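Local coordinates for protein glycerol dehydratase (Clostridium butyricum, PDB 4MTJ) that probably acts as a B12-independent glycyl-radical lyase that dehydrates glycerol, at residues Gly44-Leu49 against Lys201-Asn206; Glu486-Tyr491 against Asp558-Val563. All coordinates share one frame; numbering follows the deposited sequence.

Contact 1: Gly44-Leu49 against Lys201-Asn206; sequences GQPAIL and KEKFLN
Leu49 lays its CD2 methyl against the bent aliphatic chain of Lys203, 3.7 Å from Lys203 CD and equally near Lys203 CB. The lysine chain bends at its second torsion (chi2 -43°), and this brings CB, CG and CD round the one methyl. Its outer part then runs on extended, carrying the ammonium group away from the apolar patch. There NZ forms a salt bridge with OE1 of the preceding residue, Glu202, at 3.0 Å, with weak hydrogen-bond geometry. The ring of Pro46 adds a looser touch on the same chain, its CG 4.4 Å from Lys203 CG.

Ile48, just before Leu49, reaches both the backbone of Lys203 and the ring of Phe204. Its CG2 methyl rests 4.0 Å from the carbonyl carbon C of Lys203, while its CG1-CD1 arm extends past to the phenylalanine. With CG1 anti to the backbone N (chi1 -168°), the arm brings CD1 to 3.9 Å from Phe204 CD1, at the edge of the ring and near its plane. The ring itself leaves the helix on a bond that points away from the 44-49 segment.

Pro518 and Pro520 also touch Ile48. Tyr138 of the second subunit packs on both Pro46 and Lys203, and Ser137 of that subunit accepts a weak hydrogen bond from Lys203 NZ through its carbonyl oxygen. The arrangement is the packing of a helix start, with Pro46 as N-cap residue of helix 47-61, against the flank of the long helix 197-230, within the pyruvate formate lyase-like region and at the subunit interface.

Contact 2: Glu486-Tyr491 against Asp558-Val563; sequences EFMKAY and DSLVAV
Helices 484-516 and 553-569 pack side by side here, in the pyruvate formate lyase-like part of the chain, running roughly antiparallel at 149° between the short segments. The axes of these segments approach to 11.7 Å, a spacing filled by large apolar side chains.

Phe487 is gripped from two directions. Val563 CG1 stands over the middle of one ring face in a CH-pi contact, 4.0 Å from the centroid of the Phe487 ring and only 7° off the ring normal. Leu560 comes instead to the ring edge, near its plane, where its CD2 methyl lies 3.4 Å from Phe487 CE2. Because CG of the phenylalanine is anti to its backbone N (chi1 -174°), the ring is thrown across toward helix 553-569 and meets both partners.

The other methyl of Leu560 meets Met488, the residue after Phe487. Its CD1 is 4.0 Å from Met488 SD and as near to the methionine CE, since the thioether chain curls at both outer torsions and brings its end round to the leucine. One turn on from Phe487, Tyr491 makes a looser, oblique approach, with CE2 4.5 Å from Leu560 CD1. Its hydroxyl is hydrogen-bonded to the carbonyl oxygen of Gly616, on helix 607-624, and Thr460 of helix 453-461 packs against both aromatic residues.

All the pairing between the two segments is apolar. Their cohesion therefore rests on dispersion and the exclusion of water, with shape fit probably contributing to how the helices sit: Leu560 touches the Phe487 edge with CD2, while CD1 faces the thioether, which CD2 also nears.

How the contacts relate
Contact 1 and contact 2 come in series along the chain, the first closing before the second opens, and both fall within the pyruvate formate lyase-like region. Their centres lie 52 Å apart and their nearest atoms about 39 Å, so they do not touch. The contact centres lie about 30 and 31 Å from the centre of the chain. They use separate helices, 47-61 and 197-230 in one case, 484-516 and 553-569 in the other. Contact 1 borders the second subunit, whereas no other protein chain of the assembly touches the segments of contact 2. Together they join sequence-distant helices in two outlying regions of a large subunit about half helical, with little strand.

Contact 1: Gly44-Leu49 against Lys201-Asn206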
ATOM      1  N   GLY A  44     -10.765  -5.205  -7.544  1.00 21.58           N
ATOM      2  CA  GLY A  44     -11.203  -4.007  -6.853  1.00 21.72           C
ATOM      3  C   GLY A  44     -11.000  -4.061  -5.352  1.00 22.90           C
ATOM      4  O   GLY A  44     -11.333  -3.123  -4.637  1.00 19.88           O
ATOM      5  N   GLN A  45     -10.422  -5.158  -4.882  1.00 23.98           N
ATOM      6  CA  GLN A  45     -10.315  -5.435  -3.460  1.00 24.29           C
ATOM      7  C   GLN A  45      -8.900  -5.101  -2.943  1.00 24.03           C
ATOM      8  O   GLN A  45      -7.932  -5.195  -3.697  1.00 28.21           O
ATOM      9  CB  GLN A  45     -10.638  -6.916  -3.269  1.00 23.41           C
ATOM     10  CG  GLN A  45     -11.350  -7.260  -2.011  1.00 26.94           C
ATOM     11  CD  GLN A  45     -12.764  -6.747  -1.955  1.00 27.73           C
ATOM     12  OE1 GLN A  45     -13.123  -5.986  -1.052  1.00 27.09           O
ATOM     13  NE2 GLN A  45     -13.587  -7.183  -2.894  1.00 27.07           N
ATOM     14  N   PRO A  46      -8.769  -4.691  -1.666  1.00 23.46           N
ATOM     15  CA  PRO A  46      -7.416  -4.528  -1.099  1.00 24.12           C
ATOM     16  C   PRO A  46      -6.670  -5.864  -1.074  1.00 21.64           C
ATOM     17  O   PRO A  46      -7.303  -6.919  -1.031  1.00 20.84           O
ATOM     18  CB  PRO A  46      -7.668  -4.063   0.339  1.00 18.73           C
ATOM     19  CG  PRO A  46      -9.084  -3.713   0.419  1.00 27.76           C
ATOM     20  CD  PRO A  46      -9.826  -4.387  -0.692  1.00 23.29           C
ATOM     21  N   ALA A  47      -5.344  -5.820  -1.091  1.00 21.14           N
ATOM     22  CA  ALA A  47      -4.536  -7.043  -1.169  1.00 22.25           C
ATOM     23  C   ALA A  47      -4.859  -8.124  -0.107  1.00 23.20           C
ATOM     24  O   ALA A  47      -4.914  -9.316  -0.426  1.00 21.24           O
ATOM     25  CB  ALA A  47      -3.048  -6.699  -1.165  1.00 14.90           C
ATOM     26  N   ILE A  48      -5.088  -7.722   1.140  1.00 21.91           N
ATOM     27  CA  ILE A  48      -5.369  -8.700   2.194  1.00 20.12           C
ATOM     28  C   ILE A  48      -6.667  -9.480   1.907  1.00 20.94           C
ATOM     29  O   ILE A  48      -6.767 -10.686   2.177  1.00 20.96           O
ATOM     30  CB  ILE A  48      -5.383  -8.048   3.620  1.00 20.41           C
ATOM     31  CG1 ILE A  48      -5.393  -9.109   4.722  1.00 17.93           C
ATOM     32  CG2 ILE A  48      -6.566  -7.102   3.789  1.00 21.07           C
ATOM     33  CD1 ILE A  48      -4.096  -9.877   4.849  1.00 20.36           C
ATOM     34  N   LEU A  49      -7.652  -8.798   1.335  1.00 19.72           N
ATOM     35  CA  LEU A  49      -8.909  -9.442   0.984  1.00 20.39           C
ATOM     36  C   LEU A  49      -8.768 -10.345  -0.241  1.00 21.25           C
ATOM     37  O   LEU A  49      -9.382 -11.412  -0.293  1.00 24.66           O
ATOM     38  CB  LEU A  49      -9.993  -8.399   0.747  1.00 22.64           C
ATOM     39  CG  LEU A  49     -11.164  -8.303   1.717  1.00 24.32           C
ATOM     40  CD1 LEU A  49     -11.314  -9.581   2.522  1.00 25.47           C
ATOM     41  CD2 LEU A  49     -10.982  -7.125   2.630  1.00 25.02           C
ATOM     42  N   LYS A 201      -7.406  -2.111   9.481  1.00 25.15           N
ATOM     43  CA  LYS A 201      -7.393  -3.194  10.472  1.00 22.15           C
ATOM     44  C   LYS A 201      -8.647  -4.043  10.326  1.00 20.71           C
ATOM     45  O   LYS A 201      -8.635  -5.245  10.576  1.00 23.63           O
ATOM     46  CB  LYS A 201      -7.282  -2.658  11.902  1.00 19.61           C
ATOM     47  CG  LYS A 201      -5.957  -1.939  12.214  1.00 24.59           C
ATOM     48  CD  LYS A 201      -5.889  -1.545  13.701  1.00 31.06           C
ATOM     49  CE  LYS A 201      -5.065  -0.279  13.931  1.00 30.94           C
ATOM     50  NZ  LYS A 201      -3.593  -0.496  13.815  1.00 32.73           N
ATOM     51  N   GLU A 202      -9.726  -3.411   9.893  1.00 22.96           N
ATOM     52  CA  GLU A 202     -10.990  -4.103   9.726  1.00 24.78           C
ATOM     53  C   GLU A 202     -10.899  -5.087   8.561  1.00 23.97           C
ATOM     54  O   GLU A 202     -11.348  -6.228   8.666  1.00 24.51           O
ATOM     55  CB  GLU A 202     -12.127  -3.101   9.492  1.00 24.78           C
ATOM     56  CG  GLU A 202     -13.504  -3.683   9.768  1.00 27.71           C
ATOM     57  CD  GLU A 202     -14.533  -3.368   8.693  1.00 40.78           C
ATOM     58  OE1 GLU A 202     -14.143  -3.104   7.529  1.00 41.19           O
ATOM     59  OE2 GLU A 202     -15.743  -3.395   9.020  1.00 47.85           O
ATOM     60  N   LYS A 203     -10.316  -4.646   7.452  1.00 22.63           N
ATOM     61  CA  LYS A 203     -10.146  -5.525   6.305  1.00 26.01           C
ATOM     62  C   LYS A 203      -9.272  -6.714   6.686  1.00 23.81           C
ATOM     63  O   LYS A 203      -9.559  -7.851   6.316  1.00 25.19           O
ATOM     64  CB  LYS A 203      -9.574  -4.760   5.110  1.00 24.59           C
ATOM     65  CG  LYS A 203     -10.502  -3.651   4.612  1.00 25.62           C
ATOM     66  CD  LYS A 203     -11.965  -4.119   4.556  1.00 28.40           C
ATOM     67  CE  LYS A 203     -12.934  -2.943   4.623  1.00 30.70           C
ATOM     68  NZ  LYS A 203     -14.381  -3.342   4.528  1.00 34.63           N
ATOM     69  N   PHE A 204      -8.237  -6.462   7.476  1.00 20.88           N
ATOM     70  CA  PHE A 204      -7.397  -7.550   7.936  1.00 21.17           C
ATOM     71  C   PHE A 204      -8.178  -8.548   8.782  1.00 20.32           C
ATOM     72  O   PHE A 204      -8.070  -9.757   8.579  1.00 19.06           O
ATOM     73  CB  PHE A 204      -6.179  -7.054   8.732  1.00 21.07           C
ATOM     74  CG  PHE A 204      -5.399  -8.176   9.364  1.00 17.43           C
ATOM     75  CD1 PHE A 204      -4.560  -8.972   8.591  1.00 15.71           C
ATOM     76  CD2 PHE A 204      -5.543  -8.470  10.716  1.00 17.76           C
ATOM     77  CE1 PHE A 204      -3.857 -10.031   9.166  1.00 17.37           C
ATOM     78  CE2 PHE A 204      -4.843  -9.524  11.299  1.00 17.15           C
ATOM     79  CZ  PHE A 204      -3.998 -10.303  10.522  1.00 15.85           C
ATOM     80  N   LEU A 205      -8.938  -8.050   9.750  1.00 20.80           N
ATOM     81  CA  LEU A 205      -9.665  -8.962  10.628  1.00 22.02           C
ATOM     82  C   LEU A 205     -10.721  -9.769   9.860  1.00 21.94           C
ATOM     83  O   LEU A 205     -10.854 -10.972  10.085  1.00 24.17           O
ATOM     84  CB  LEU A 205     -10.251  -8.232  11.839  1.00 21.62           C
ATOM     85  CG  LEU A 205      -9.201  -7.669  12.807  1.00 21.99           C
ATOM     86  CD1 LEU A 205      -9.811  -6.690  13.815  1.00 16.34           C
ATOM     87  CD2 LEU A 205      -8.452  -8.795  13.524  1.00 19.29           C
ATOM     88  N   ASN A 206     -11.434  -9.121   8.936  1.00 22.15           N
ATOM     89  CA  ASN A 206     -12.393  -9.824   8.075  1.00 21.06           C
ATOM     90  C   ASN A 206     -11.693 -10.864   7.229  1.00 20.68           C
ATOM     91  O   ASN A 206     -12.275 -11.901   6.905  1.00 22.58           O
ATOM     92  CB  ASN A 206     -13.131  -8.874   7.122  1.00 16.72           C
ATOM     93  CG  ASN A 206     -14.011  -7.875   7.838  1.00 23.57           C
ATOM     94  OD1 ASN A 206     -14.475  -8.119   8.953  1.00 25.30           O
ATOM     95  ND2 ASN A 206     -14.251  -6.735   7.194  1.00 27.22           N
TER

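Contact 2: Glu486-Tyr491 against Asp558-Val563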
ATOM      1  N   GLU A 486      46.252  -4.040   6.959  1.00 30.20           N
ATOM      2  CA  GLU A 486      45.729  -3.408   5.743  1.00 31.80           C
ATOM      3  C   GLU A 486      44.770  -4.345   5.014  1.00 29.49           C
ATOM      4  O   GLU A 486      43.791  -3.913   4.391  1.00 27.68           O
ATOM      5  CB  GLU A 486      46.868  -3.007   4.801  1.00 33.81           C
ATOM      6  CG  GLU A 486      47.753  -1.867   5.318  1.00 34.10           C
ATOM      7  CD  GLU A 486      48.898  -1.568   4.370  1.00 37.01           C
ATOM      8  OE1 GLU A 486      49.744  -2.465   4.160  1.00 39.55           O
ATOM      9  OE2 GLU A 486      48.941  -0.446   3.819  1.00 41.11           O
ATOM     10  N   PHE A 487      45.067  -5.636   5.098  1.00 26.39           N
ATOM     11  CA  PHE A 487      44.258  -6.644   4.444  1.00 27.54           C
ATOM     12  C   PHE A 487      42.891  -6.781   5.123  1.00 23.41           C
ATOM     13  O   PHE A 487      41.864  -6.834   4.457  1.00 20.22           O
ATOM     14  CB  PHE A 487      44.994  -7.978   4.462  1.00 25.17           C
ATOM     15  CG  PHE A 487      44.301  -9.043   3.701  1.00 23.51           C
ATOM     16  CD1 PHE A 487      44.555  -9.212   2.349  1.00 22.73           C
ATOM     17  CD2 PHE A 487      43.376  -9.869   4.323  1.00 24.48           C
ATOM     18  CE1 PHE A 487      43.900 -10.194   1.628  1.00 24.83           C
ATOM     19  CE2 PHE A 487      42.714 -10.853   3.605  1.00 21.54           C
ATOM     20  CZ  PHE A 487      42.982 -11.019   2.257  1.00 19.76           C
ATOM     21  N   MET A 488      42.893  -6.841   6.452  1.00 22.91           N
ATOM     22  CA  MET A 488      41.656  -6.954   7.207  1.00 22.56           C
ATOM     23  C   MET A 488      40.745  -5.759   6.968  1.00 23.29           C
ATOM     24  O   MET A 488      39.523  -5.920   6.911  1.00 21.33           O
ATOM     25  CB  MET A 488      41.931  -7.124   8.702  1.00 19.82           C
ATOM     26  CG  MET A 488      42.546  -8.467   9.088  1.00 18.61           C
ATOM     27  SD  MET A 488      41.689  -9.908   8.431  1.00 21.83           S
ATOM     28  CE  MET A 488      40.064  -9.715   9.187  1.00 19.99           C
ATOM     29  N   LYS A 489      41.341  -4.571   6.817  1.00 23.34           N
ATOM     30  CA  LYS A 489      40.569  -3.357   6.535  1.00 26.96           C
ATOM     31  C   LYS A 489      39.865  -3.442   5.188  1.00 24.66           C
ATOM     32  O   LYS A 489      38.694  -3.074   5.078  1.00 26.64           O
ATOM     33  CB  LYS A 489      41.430  -2.087   6.614  1.00 24.83           C
ATOM     34  CG  LYS A 489      42.067  -1.918   7.972  1.00 40.94           C
ATOM     35  CD  LYS A 489      42.490  -0.491   8.273  1.00 50.69           C
ATOM     36  CE  LYS A 489      42.934  -0.383   9.736  1.00 44.41           C
ATOM     37  NZ  LYS A 489      43.447   0.969  10.066  1.00 65.86           N
ATOM     38  N   ALA A 490      40.581  -3.931   4.178  1.00 21.62           N
ATOM     39  CA  ALA A 490      40.035  -4.064   2.838  1.00 21.96           C
ATOM     40  C   ALA A 490      38.934  -5.114   2.846  1.00 21.58           C
ATOM     41  O   ALA A 490      37.895  -4.960   2.214  1.00 20.77           O
ATOM     42  CB  ALA A 490      41.123  -4.451   1.863  1.00 22.19           C
ATOM     43  N   TYR A 491      39.188  -6.188   3.577  1.00 22.75           N
ATOM     44  CA  TYR A 491      38.240  -7.270   3.743  1.00 20.55           C
ATOM     45  C   TYR A 491      36.974  -6.752   4.440  1.00 23.08           C
ATOM     46  O   TYR A 491      35.863  -7.015   3.984  1.00 19.36           O
ATOM     47  CB  TYR A 491      38.923  -8.376   4.545  1.00 20.00           C
ATOM     48  CG  TYR A 491      38.039  -9.469   5.073  1.00 18.07           C
ATOM     49  CD1 TYR A 491      37.604 -10.493   4.247  1.00 19.26           C
ATOM     50  CD2 TYR A 491      37.679  -9.509   6.411  1.00 18.11           C
ATOM     51  CE1 TYR A 491      36.826 -11.514   4.730  1.00 17.29           C
ATOM     52  CE2 TYR A 491      36.891 -10.529   6.909  1.00 15.36           C
ATOM     53  CZ  TYR A 491      36.468 -11.529   6.055  1.00 16.84           C
ATOM     54  OH  TYR A 491      35.680 -12.553   6.517  1.00 19.82           O
ATOM     55  N   ASP A 558      40.983 -20.272   7.233  1.00 19.42           N
ATOM     56  CA  ASP A 558      42.151 -20.881   6.614  1.00 18.81           C
ATOM     57  C   ASP A 558      42.801 -19.909   5.621  1.00 23.03           C
ATOM     58  O   ASP A 558      44.026 -19.797   5.566  1.00 19.11           O
ATOM     59  CB  ASP A 558      41.768 -22.199   5.929  1.00 19.33           C
ATOM     60  CG  ASP A 558      41.312 -23.264   6.919  1.00 21.50           C
ATOM     61  OD1 ASP A 558      41.571 -23.103   8.131  1.00 20.07           O
ATOM     62  OD2 ASP A 558      40.703 -24.270   6.490  1.00 20.86           O
ATOM     63  N   SER A 559      41.979 -19.188   4.856  1.00 20.69           N
ATOM     64  CA  SER A 559      42.508 -18.182   3.946  1.00 21.71           C
ATOM     65  C   SER A 559      43.245 -17.064   4.677  1.00 21.48           C
ATOM     66  O   SER A 559      44.359 -16.683   4.288  1.00 21.41           O
ATOM     67  CB  SER A 559      41.403 -17.593   3.075  1.00 21.03           C
ATOM     68  OG  SER A 559      40.944 -18.556   2.142  1.00 23.89           O
ATOM     69  N   LEU A 560      42.623 -16.541   5.729  1.00 17.64           N
ATOM     70  CA  LEU A 560      43.187 -15.410   6.461  1.00 20.06           C
ATOM     71  C   LEU A 560      44.510 -15.762   7.127  1.00 19.10           C
ATOM     72  O   LEU A 560      45.472 -15.006   7.020  1.00 19.24           O
ATOM     73  CB  LEU A 560      42.189 -14.836   7.480  1.00 18.82           C
ATOM     74  CG  LEU A 560      40.974 -14.135   6.869  1.00 22.03           C
ATOM     75  CD1 LEU A 560      40.080 -13.492   7.936  1.00 19.72           C
ATOM     76  CD2 LEU A 560      41.425 -13.116   5.858  1.00 17.83           C
ATOM     77  N   VAL A 561      44.559 -16.906   7.807  1.00 19.67           N
ATOM     78  CA  VAL A 561      45.798 -17.347   8.440  1.00 21.96           C
ATOM     79  C   VAL A 561      46.915 -17.580   7.414  1.00 23.77           C
ATOM     80  O   VAL A 561      48.086 -17.284   7.695  1.00 25.43           O
ATOM     81  CB  VAL A 561      45.613 -18.599   9.361  1.00 17.75           C
ATOM     82  CG1 VAL A 561      45.646 -19.898   8.562  1.00 14.39           C
ATOM     83  CG2 VAL A 561      46.691 -18.609  10.470  1.00 21.71           C
ATOM     84  N   ALA A 562      46.555 -18.083   6.232  1.00 19.79           N
ATOM     85  CA  ALA A 562      47.549 -18.331   5.198  1.00 20.64           C
ATOM     86  C   ALA A 562      48.084 -17.011   4.686  1.00 21.86           C
ATOM     87  O   ALA A 562      49.281 -16.873   4.469  1.00 26.58           O
ATOM     88  CB  ALA A 562      46.986 -19.169   4.063  1.00 15.95           C
ATOM     89  N   VAL A 563      47.203 -16.035   4.502  1.00 21.40           N
ATOM     90  CA  VAL A 563      47.631 -14.727   4.014  1.00 22.32           C
ATOM     91  C   VAL A 563      48.547 -14.067   5.040  1.00 25.07           C
ATOM     92  O   VAL A 563      49.610 -13.528   4.697  1.00 24.55           O
ATOM     93  CB  VAL A 563      46.430 -13.814   3.724  1.00 17.31           C
ATOM     94  CG1 VAL A 563      46.882 -12.363   3.563  1.00 17.66           C
ATOM     95  CG2 VAL A 563      45.691 -14.303   2.491  1.00 14.20           C
TER